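Local coordinates for protein thermosome subunit (Methanococcoides burtonii, PDB 3AQ1) that probably serves as an ATP-dependent group II chaperonin subunit, binding unfolded proteins and helping them fold with the energy of ATP hydrolysis, at residues R86-T91 with L371-Y376; V129-S134 with V323-H328; G299-K304 with K310-T315. All blocks are in the same frame, centred on the assembly; numbering follows the deposited sequence.

Contact 1: residues R86-T91 with L371-Y376; sequences REILET and LRLSEY
Ile-88 meets the aliphatic part of Arg-372 with two separate methyl groups. Its CG2, set anti to its own backbone N, lies 3.5 Å from Arg-372 CD, while the CG1 branch, extended at chi2 -176°, carries CD1 forward to within 3.7 Å of Arg-372 CB. CD1 also reaches the backbone N of Leu-373, at 4.2 Å, and stays a looser 4.5 Å from Leu-373 CD1. The arginine runs across the isoleucine at a slant, its chain straight from CG to NE. With an alanine here, both methyl contacts would go, and the straight arginine chain would probably lose the apolar surface that it rests against on helix 71-92.

Leu-89 turns to another side of the same helix, where it packs on Leu-449 and Thr-453 of helix 449-467. This is the layout of the helical equatorial domain of a TCP-1 chaperonin, in which helices from the two ends of the chain come together. The short segments 86-91 and 371-376 run mostly against each other, at 131° between their directions, with their axes 10.8 Å apart at closest approach. No hydrogen bond spans them; the joint is made by van der Waals contact, mostly between side chains.

One turn after Ile-88, Thr-91 takes up the far end of the arginine. Its CG2 methyl sits 3.8 Å from Arg-372 NH1 and approaches the guanidinium obliquely. A chi4 of -106° swings that flat group well out of line with the extended chain behind it. The charge is answered within its own helix, where Arg-372 NE forms a salt bridge with Glu-368 OE2.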
loop_
_atom_site.group_PDB
_atom_site.type_symbol
_atom_site.label_atom_id
_atom_site.label_comp_id
_atom_site.label_asym_id
_atom_site.label_seq_id
_atom_site.Cartn_x
_atom_site.Cartn_y
_atom_site.Cartn_z
ATOM N N ARG A 86 19.258 9.120 9.183
ATOM C CA ARG A 86 18.307 9.572 8.176
ATOM C C ARG A 86 19.052 10.244 7.033
ATOM O O ARG A 86 18.744 10.009 5.867
ATOM C CB ARG A 86 17.297 10.529 8.804
ATOM C CG ARG A 86 16.189 11.031 7.889
ATOM C CD ARG A 86 15.330 12.027 8.667
ATOM N NE ARG A 86 14.204 12.569 7.909
ATOM C CZ ARG A 86 13.347 13.469 8.391
ATOM N NH1 ARG A 86 13.493 13.926 9.629
ATOM N NH2 ARG A 86 12.347 13.917 7.639
ATOM N N GLU A 87 20.047 11.064 7.377
ATOM C CA GLU A 87 20.883 11.735 6.381
ATOM C C GLU A 87 21.702 10.732 5.591
ATOM O O GLU A 87 21.768 10.793 4.368
ATOM C CB GLU A 87 21.851 12.712 7.040
ATOM C CG GLU A 87 21.225 13.886 7.756
ATOM C CD GLU A 87 22.291 14.787 8.343
ATOM O OE1 GLU A 87 23.290 15.044 7.628
ATOM O OE2 GLU A 87 22.143 15.218 9.513
ATOM N N ILE A 88 22.352 9.823 6.301
ATOM C CA ILE A 88 23.162 8.811 5.647
ATOM C C ILE A 88 22.337 7.920 4.714
ATOM O O ILE A 88 22.809 7.535 3.646
ATOM C CB ILE A 88 23.899 7.940 6.665
ATOM C CG1 ILE A 88 24.853 8.797 7.495
ATOM C CG2 ILE A 88 24.669 6.844 5.955
ATOM C CD1 ILE A 88 25.698 7.994 8.455
ATOM N N LEU A 89 21.109 7.596 5.113
ATOM C CA LEU A 89 20.237 6.784 4.273
ATOM C C LEU A 89 19.924 7.474 2.956
ATOM O O LEU A 89 20.078 6.877 1.894
ATOM C CB LEU A 89 18.937 6.439 4.994
ATOM C CG LEU A 89 18.982 5.206 5.896
ATOM C CD1 LEU A 89 17.814 5.209 6.872
ATOM C CD2 LEU A 89 19.007 3.925 5.072
ATOM N N GLU A 90 19.490 8.730 3.025
ATOM C CA GLU A 90 19.126 9.479 1.823
ATOM C C GLU A 90 20.285 9.525 0.843
ATOM O O GLU A 90 20.097 9.762 -0.347
ATOM C CB GLU A 90 18.691 10.897 2.169
ATOM C CG GLU A 90 17.428 11.316 1.454
ATOM C CD GLU A 90 16.296 11.601 2.418
ATOM O OE1 GLU A 90 16.546 12.299 3.426
ATOM O OE2 GLU A 90 15.161 11.133 2.171
ATOM N N THR A 91 21.481 9.286 1.364
ATOM C CA THR A 91 22.700 9.287 0.569
ATOM C C THR A 91 22.993 7.926 -0.065
ATOM O O THR A 91 23.578 7.864 -1.132
ATOM C CB THR A 91 23.917 9.765 1.418
ATOM O OG1 THR A 91 23.976 11.201 1.418
ATOM C CG2 THR A 91 25.235 9.193 0.880
ATOM N N LEU A 371 29.015 1.616 9.629
ATOM C CA LEU A 371 30.328 2.060 9.193
ATOM C C LEU A 371 30.415 3.587 9.134
ATOM O O LEU A 371 31.298 4.192 9.733
ATOM C CB LEU A 371 30.668 1.456 7.836
ATOM C CG LEU A 371 31.922 2.025 7.178
ATOM C CD1 LEU A 371 33.163 1.479 7.872
ATOM C CD2 LEU A 371 31.947 1.714 5.695
ATOM N N ARG A 372 29.493 4.214 8.414
ATOM C CA ARG A 372 29.533 5.656 8.232
ATOM C C ARG A 372 29.204 6.405 9.501
ATOM O O ARG A 372 29.495 7.590 9.619
ATOM C CB ARG A 372 28.565 6.083 7.144
ATOM C CG ARG A 372 28.945 5.600 5.778
ATOM C CD ARG A 372 27.754 5.739 4.855
ATOM N NE ARG A 372 28.071 5.328 3.495
ATOM C CZ ARG A 372 28.247 6.176 2.492
ATOM N NH1 ARG A 372 28.122 7.480 2.699
ATOM N NH2 ARG A 372 28.534 5.716 1.283
ATOM N N LEU A 373 28.586 5.729 10.454
ATOM C CA LEU A 373 28.203 6.415 11.675
ATOM C C LEU A 373 29.325 6.287 12.694
ATOM O O LEU A 373 29.395 7.054 13.650
ATOM C CB LEU A 373 26.885 5.866 12.222
ATOM C CG LEU A 373 26.261 6.649 13.373
ATOM C CD1 LEU A 373 25.945 8.064 12.924
ATOM C CD2 LEU A 373 25.015 5.935 13.887
ATOM N N SER A 374 30.200 5.309 12.480
ATOM C CA SER A 374 31.395 5.154 13.302
ATOM C C SER A 374 32.451 6.135 12.831
ATOM O O SER A 374 33.327 6.533 13.596
ATOM C CB SER A 374 31.936 3.722 13.246
ATOM O OG SER A 374 31.315 2.905 14.221
ATOM N N GLU A 375 32.364 6.517 11.562
ATOM C CA GLU A 375 33.215 7.566 11.027
ATOM C C GLU A 375 32.777 8.900 11.625
ATOM O O GLU A 375 33.609 9.697 12.071
ATOM C CB GLU A 375 33.150 7.597 9.497
ATOM C CG GLU A 375 34.361 6.972 8.814
ATOM C CD GLU A 375 34.006 6.219 7.535
ATOM O OE1 GLU A 375 32.805 6.102 7.216
ATOM O OE2 GLU A 375 34.931 5.734 6.850
ATOM N N TYR A 376 31.467 9.126 11.651
ATOM C CA TYR A 376 30.900 10.322 12.264
ATOM C C TYR A 376 31.314 10.403 13.731
ATOM O O TYR A 376 31.776 11.445 14.195
ATOM C CB TYR A 376 29.374 10.307 12.140
ATOM C CG TYR A 376 28.692 11.602 12.522
ATOM C CD1 TYR A 376 28.823 12.736 11.732
ATOM C CD2 TYR A 376 27.900 11.689 13.662
ATOM C CE1 TYR A 376 28.193 13.931 12.073
ATOM C CE2 TYR A 376 27.264 12.880 14.013
ATOM C CZ TYR A 376 27.416 13.999 13.211
ATOM O OH TYR A 376 26.793 15.185 13.541
#

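Contact 2: residues V129-S134 with V323-H328; sequences VKAVRS and VTVLLH
Ser-134 and Ala-131, one turn apart, face Val-323 and Val-325, which project from the same side of a strand. Here helix 121-132 and the residues after it lie against the small mixed sheet of strands 151-157, 323-329 and 165-167, in the intermediate domain that links the equatorial and apical parts of a group II chaperonin. The contact is small, 121 Å² buried between the segments, with no hydrogen bond from one to the other.

The alanine makes its contact with a bare methyl. Ala-131 CB points at the strand and reaches Val-325 CG2 at 4.3 Å. At chi1 180° Val-325 places CG1 anti to its backbone N, which brings CG2 round beside that N and onto the helix side. Leu-166 touches both residues, and Ala-131 also packs on Ile-151 and on Leu-346 of helix 332-355, making a shared apolar cluster. Val-132 points the other way and packs on Leu-346 and Ile-353.

Val-323 approaches through a different branch. With chi1 at -41°, CG1 stands anti to the carbonyl carbon and is the methyl presented to Ser-134; CG2 is wedged between the backbone N and the carbonyl carbon. Neighbouring Ile-151, Ile-135 and Asp-168 also touch this valine.

The serine's own torsion, chi1 105°, sends its hydroxyl toward the strand without losing touch with the helix. Two donors of one residue converge on Ala-131 O: Ser-134 N at 3.0 Å and, more weakly, Ser-134 OG at 3.3 Å. That second bond gives the hydroxyl proton a place to go, and on the strand side the oxygen OG rests 3.4 Å from the Val-323 CG1 methyl.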
loop_
_atom_site.group_PDB
_atom_site.type_symbol
_atom_site.label_atom_id
_atom_site.label_comp_id
_atom_site.label_asym_id
_atom_site.label_seq_id
_atom_site.Cartn_x
_atom_site.Cartn_y
_atom_site.Cartn_z
ATOM N N VAL A 129 2.338 -2.686 -12.105
ATOM C CA VAL A 129 3.013 -1.445 -12.454
ATOM C C VAL A 129 2.125 -0.532 -13.317
ATOM O O VAL A 129 2.098 0.688 -13.144
ATOM C CB VAL A 129 4.391 -1.740 -13.111
ATOM C CG1 VAL A 129 4.991 -0.500 -13.751
ATOM C CG2 VAL A 129 5.353 -2.301 -12.081
ATOM N N LYS A 130 1.374 -1.141 -14.222
ATOM C CA LYS A 130 0.480 -0.414 -15.106
ATOM C C LYS A 130 -0.714 0.192 -14.354
ATOM O O LYS A 130 -1.210 1.254 -14.717
ATOM C CB LYS A 130 0.010 -1.356 -16.200
ATOM C CG LYS A 130 -0.991 -0.784 -17.157
ATOM C CD LYS A 130 -1.216 -1.759 -18.298
ATOM C CE LYS A 130 -2.294 -1.283 -19.257
ATOM N NZ LYS A 130 -2.587 -2.336 -20.280
ATOM N N ALA A 131 -1.169 -0.498 -13.312
ATOM C CA ALA A 131 -2.265 -0.031 -12.475
ATOM C C ALA A 131 -1.785 1.109 -11.586
ATOM O O ALA A 131 -2.381 2.189 -11.567
ATOM C CB ALA A 131 -2.797 -1.175 -11.620
ATOM N N VAL A 132 -0.701 0.864 -10.855
ATOM C CA VAL A 132 -0.136 1.870 -9.972
ATOM C C VAL A 132 0.227 3.123 -10.742
ATOM O O VAL A 132 -0.216 4.207 -10.393
ATOM C CB VAL A 132 1.093 1.352 -9.217
ATOM C CG1 VAL A 132 1.919 2.508 -8.691
ATOM C CG2 VAL A 132 0.651 0.474 -8.071
ATOM N N ARG A 133 1.006 2.969 -11.808
ATOM C CA ARG A 133 1.399 4.112 -12.640
ATOM C C ARG A 133 0.229 4.972 -13.084
ATOM O O ARG A 133 0.423 6.121 -13.467
ATOM C CB ARG A 133 2.185 3.665 -13.877
ATOM C CG ARG A 133 3.659 3.483 -13.617
ATOM C CD ARG A 133 4.362 2.932 -14.821
ATOM N NE ARG A 133 4.342 3.862 -15.942
ATOM C CZ ARG A 133 5.264 3.872 -16.897
ATOM N NH1 ARG A 133 6.272 3.002 -16.853
ATOM N NH2 ARG A 133 5.187 4.749 -17.890
ATOM N N SER A 134 -0.978 4.423 -13.044
ATOM C CA SER A 134 -2.116 5.109 -13.634
ATOM C C SER A 134 -2.978 5.813 -12.589
ATOM O O SER A 134 -3.944 6.489 -12.928
ATOM C CB SER A 134 -2.934 4.145 -14.503
ATOM O OG SER A 134 -4.146 3.754 -13.892
ATOM N N VAL A 323 -9.334 3.405 -10.655
ATOM C CA VAL A 323 -9.401 2.367 -11.674
ATOM C C VAL A 323 -9.814 1.051 -11.030
ATOM O O VAL A 323 -9.614 0.825 -9.849
ATOM C CB VAL A 323 -8.032 2.114 -12.346
ATOM C CG1 VAL A 323 -7.314 3.404 -12.611
ATOM C CG2 VAL A 323 -7.185 1.242 -11.477
ATOM N N THR A 324 -10.393 0.177 -11.823
ATOM C CA THR A 324 -10.719 -1.146 -11.349
ATOM C C THR A 324 -9.953 -2.096 -12.222
ATOM O O THR A 324 -9.976 -1.968 -13.439
ATOM C CB THR A 324 -12.217 -1.433 -11.506
ATOM O OG1 THR A 324 -12.954 -0.505 -10.707
ATOM C CG2 THR A 324 -12.549 -2.844 -11.063
ATOM N N VAL A 325 -9.245 -3.023 -11.593
ATOM C CA VAL A 325 -8.618 -4.125 -12.297
ATOM C C VAL A 325 -9.614 -5.270 -12.329
ATOM O O VAL A 325 -9.950 -5.819 -11.281
ATOM C CB VAL A 325 -7.375 -4.652 -11.548
ATOM C CG1 VAL A 325 -6.771 -5.798 -12.314
ATOM C CG2 VAL A 325 -6.340 -3.556 -11.318
ATOM N N LEU A 326 -10.107 -5.621 -13.512
ATOM C CA LEU A 326 -10.787 -6.897 -13.655
ATOM C C LEU A 326 -9.706 -7.961 -13.810
ATOM O O LEU A 326 -9.131 -8.124 -14.887
ATOM C CB LEU A 326 -11.715 -6.896 -14.863
ATOM C CG LEU A 326 -12.808 -5.839 -14.827
ATOM C CD1 LEU A 326 -13.678 -5.949 -16.054
ATOM C CD2 LEU A 326 -13.628 -6.008 -13.565
ATOM N N LEU A 327 -9.417 -8.666 -12.720
ATOM C CA LEU A 327 -8.349 -9.666 -12.687
ATOM C C LEU A 327 -8.825 -11.038 -13.159
ATOM O O LEU A 327 -9.765 -11.599 -12.589
ATOM C CB LEU A 327 -7.797 -9.784 -11.267
ATOM C CG LEU A 327 -6.611 -10.714 -11.023
ATOM C CD1 LEU A 327 -5.445 -10.303 -11.900
ATOM C CD2 LEU A 327 -6.224 -10.668 -9.552
ATOM N N HIS A 328 -8.177 -11.570 -14.195
ATOM C CA HIS A 328 -8.483 -12.917 -14.693
ATOM C C HIS A 328 -7.414 -13.967 -14.344
ATOM O O HIS A 328 -6.221 -13.667 -14.287
ATOM C CB HIS A 328 -8.691 -12.893 -16.206
ATOM C CG HIS A 328 -9.979 -12.264 -16.629
ATOM N ND1 HIS A 328 -10.086 -10.928 -16.944
ATOM C CD2 HIS A 328 -11.219 -12.787 -16.780
ATOM C CE1 HIS A 328 -11.339 -10.654 -17.270
ATOM N NE2 HIS A 328 -12.046 -11.764 -17.174
#

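Contact 3: residues G299-K304 with K310-T315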
loop_
_atom_site.group_PDB
_atom_site.type_symbol
_atom_site.label_atom_id
_atom_site.label_comp_id
_atom_site.label_asym_id
_atom_site.label_seq_id
_atom_site.Cartn_x
_atom_site.Cartn_y
_atom_site.Cartn_z
ATOM N N GLY A 299 -19.476 10.282 -16.249
ATOM C CA GLY A 299 -19.651 10.288 -17.687
ATOM C C GLY A 299 -20.659 9.261 -18.179
ATOM O O GLY A 299 -21.488 9.549 -19.055
ATOM N N LEU A 300 -20.592 8.057 -17.623
ATOM C CA LEU A 300 -21.385 6.954 -18.144
ATOM C C LEU A 300 -21.650 5.875 -17.094
ATOM O O LEU A 300 -20.768 5.479 -16.353
ATOM C CB LEU A 300 -20.687 6.337 -19.369
ATOM C CG LEU A 300 -21.296 5.108 -20.054
ATOM C CD1 LEU A 300 -22.668 5.415 -20.612
ATOM C CD2 LEU A 300 -20.382 4.591 -21.154
ATOM N N VAL A 301 -22.885 5.409 -17.045
ATOM C CA VAL A 301 -23.231 4.245 -16.269
ATOM C C VAL A 301 -23.946 3.272 -17.190
ATOM O O VAL A 301 -24.947 3.630 -17.792
ATOM C CB VAL A 301 -24.131 4.607 -15.099
ATOM C CG1 VAL A 301 -24.761 3.340 -14.515
ATOM C CG2 VAL A 301 -23.326 5.363 -14.055
ATOM N N GLU A 302 -23.415 2.059 -17.330
ATOM C CA GLU A 302 -24.057 1.048 -18.175
ATOM C C GLU A 302 -23.841 -0.371 -17.688
ATOM O O GLU A 302 -22.878 -0.661 -16.987
ATOM C CB GLU A 302 -23.598 1.151 -19.625
ATOM C CG GLU A 302 -22.175 0.771 -19.857
ATOM C CD GLU A 302 -21.858 0.594 -21.331
ATOM O OE1 GLU A 302 -22.784 0.265 -22.107
ATOM O OE2 GLU A 302 -20.677 0.761 -21.707
ATOM N N GLU A 303 -24.772 -1.239 -18.052
ATOM C CA GLU A 303 -24.692 -2.662 -17.765
ATOM C C GLU A 303 -24.054 -3.347 -18.963
ATOM O O GLU A 303 -24.615 -3.332 -20.061
ATOM C CB GLU A 303 -26.099 -3.213 -17.539
ATOM C CG GLU A 303 -26.165 -4.600 -16.946
ATOM C CD GLU A 303 -27.608 -5.073 -16.787
ATOM O OE1 GLU A 303 -28.240 -4.672 -15.785
ATOM O OE2 GLU A 303 -28.114 -5.830 -17.655
ATOM N N LYS A 304 -22.868 -3.917 -18.763
ATOM C CA LYS A 304 -22.193 -4.685 -19.808
ATOM C C LYS A 304 -22.379 -6.161 -19.542
ATOM O O LYS A 304 -22.478 -6.584 -18.383
ATOM C CB LYS A 304 -20.694 -4.377 -19.873
ATOM C CG LYS A 304 -20.330 -3.042 -20.502
ATOM C CD LYS A 304 -18.856 -3.013 -20.925
ATOM C CE LYS A 304 -18.639 -2.090 -22.131
ATOM N NZ LYS A 304 -17.322 -2.323 -22.803
ATOM N N LYS A 310 -24.054 -10.258 -15.598
ATOM C CA LYS A 310 -23.947 -8.866 -16.028
ATOM C C LYS A 310 -23.355 -8.011 -14.904
ATOM O O LYS A 310 -23.499 -8.332 -13.718
ATOM C CB LYS A 310 -25.316 -8.317 -16.437
ATOM C CG LYS A 310 -26.112 -9.210 -17.384
ATOM C CD LYS A 310 -27.458 -8.591 -17.727
ATOM C CE LYS A 310 -28.364 -9.533 -18.525
ATOM N NZ LYS A 310 -29.611 -8.837 -19.001
ATOM N N MET A 311 -22.678 -6.933 -15.284
ATOM C CA MET A 311 -22.078 -6.016 -14.313
ATOM C C MET A 311 -22.355 -4.523 -14.597
ATOM O O MET A 311 -22.684 -4.137 -15.721
ATOM C CB MET A 311 -20.575 -6.283 -14.207
ATOM C CG MET A 311 -20.239 -7.547 -13.409
ATOM S SD MET A 311 -18.540 -7.622 -12.782
ATOM C CE MET A 311 -17.606 -7.535 -14.313
ATOM N N THR A 312 -22.213 -3.680 -13.579
ATOM C CA THR A 312 -22.437 -2.245 -13.768
ATOM C C THR A 312 -21.150 -1.423 -13.853
ATOM O O THR A 312 -20.446 -1.278 -12.865
ATOM C CB THR A 312 -23.316 -1.668 -12.667
ATOM O OG1 THR A 312 -24.631 -2.216 -12.778
ATOM C CG2 THR A 312 -23.415 -0.170 -12.819
ATOM N N TYR A 313 -20.853 -0.891 -15.040
ATOM C CA TYR A 313 -19.678 -0.036 -15.256
ATOM C C TYR A 313 -19.983 1.474 -15.048
ATOM O O TYR A 313 -20.904 2.023 -15.647
ATOM C CB TYR A 313 -19.117 -0.250 -16.667
ATOM C CG TYR A 313 -18.482 -1.600 -16.928
ATOM C CD1 TYR A 313 -17.121 -1.708 -17.208
ATOM C CD2 TYR A 313 -19.239 -2.767 -16.919
ATOM C CE1 TYR A 313 -16.539 -2.930 -17.454
ATOM C CE2 TYR A 313 -18.654 -4.004 -17.162
ATOM C CZ TYR A 313 -17.313 -4.074 -17.432
ATOM O OH TYR A 313 -16.735 -5.297 -17.677
ATOM N N VAL A 314 -19.201 2.129 -14.199
ATOM C CA VAL A 314 -19.305 3.565 -13.970
ATOM C C VAL A 314 -18.001 4.242 -14.418
ATOM O O VAL A 314 -17.047 4.300 -13.670
ATOM C CB VAL A 314 -19.554 3.857 -12.481
ATOM C CG1 VAL A 314 -19.720 5.324 -12.251
ATOM C CG2 VAL A 314 -20.779 3.111 -12.004
ATOM N N THR A 315 -17.965 4.732 -15.653
ATOM C CA THR A 315 -16.756 5.321 -16.230
ATOM C C THR A 315 -16.873 6.837 -16.453
ATOM O O THR A 315 -17.952 7.421 -16.355
ATOM C CB THR A 315 -16.413 4.675 -17.580
ATOM O OG1 THR A 315 -17.491 4.880 -18.491
ATOM C CG2 THR A 315 -16.221 3.201 -17.421
#
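The Tyr-313 ring carries the aliphatic chain of Lys-304 across one face: CD sits over the ring centre, 3.9 Å from the centroid and 9° off the normal, a CH-pi contact. At the ring edge lie two backbone oxygens, Met-311 O in the plane and Glu-302 O near it. The lysine starts with CG anti to its carbonyl carbon (chi1 -75°) and then runs extended, crossing the tyrosine at about a right angle; its CB is 3.4 Å from Tyr-313 CE2. The ammonium rises farther above the same face, NZ 5.7 Å from the centroid, at most a weak cation-pi attraction.

Beneath this pair is an antiparallel beta hairpin, strands 300-305 and 310-317, in what is the apical domain of the chaperonin fold. Six backbone hydrogen bonds join the segments, two in each of the pairs Leu-300 with Thr-315, Glu-302 with Tyr-313 and Lys-304 with Met-311; Tyr-313 N to Glu-302 O is 2.8 Å long. Gly-299 and Leu-300 both oppose Thr-315, a classic beta bulge. There the leucine and threonine side chains lie alongside each other, Leu-300 CB 3.6 Å from Thr-315 OG1.

On the other face Val-301 CG2 packs 4.0 Å from Val-314 CG2, and Phe-243 touches Val-314 and Thr-312. Glu-303 reaches along this face toward Arg-176, its salt-bridge partner, and has a second, long salt bridge to Lys-310; both use OE2, whose position is doubtful. Thr-312 OG1 is hydrogen-bonded to Lys-174 O and Tyr-262 OH.

How the contacts relate
The three contacts sample the three tiers of an elongated subunit: equatorial (contact 1), intermediate (contact 2) and apical (contact 3). Contacts 1 and 3 lie on opposite sides of the chain's centre, their own centres 54 Å apart. Contact 2 sits between, 38 Å from contact 1 and 18 Å from contact 3, centre to centre. In sequence they are nested: 86-91 with 371-376 encloses 129-134 with 323-328, which in turn encloses the hairpin. Contacts 2 and 3 touch directly, Tyr-313 OH packing 3.5 Å from Leu-326 CD1, and strand 310-317 is followed by strand 323-329. Contact 1 stays apart, about 19 Å from contact 2 at the nearest atoms.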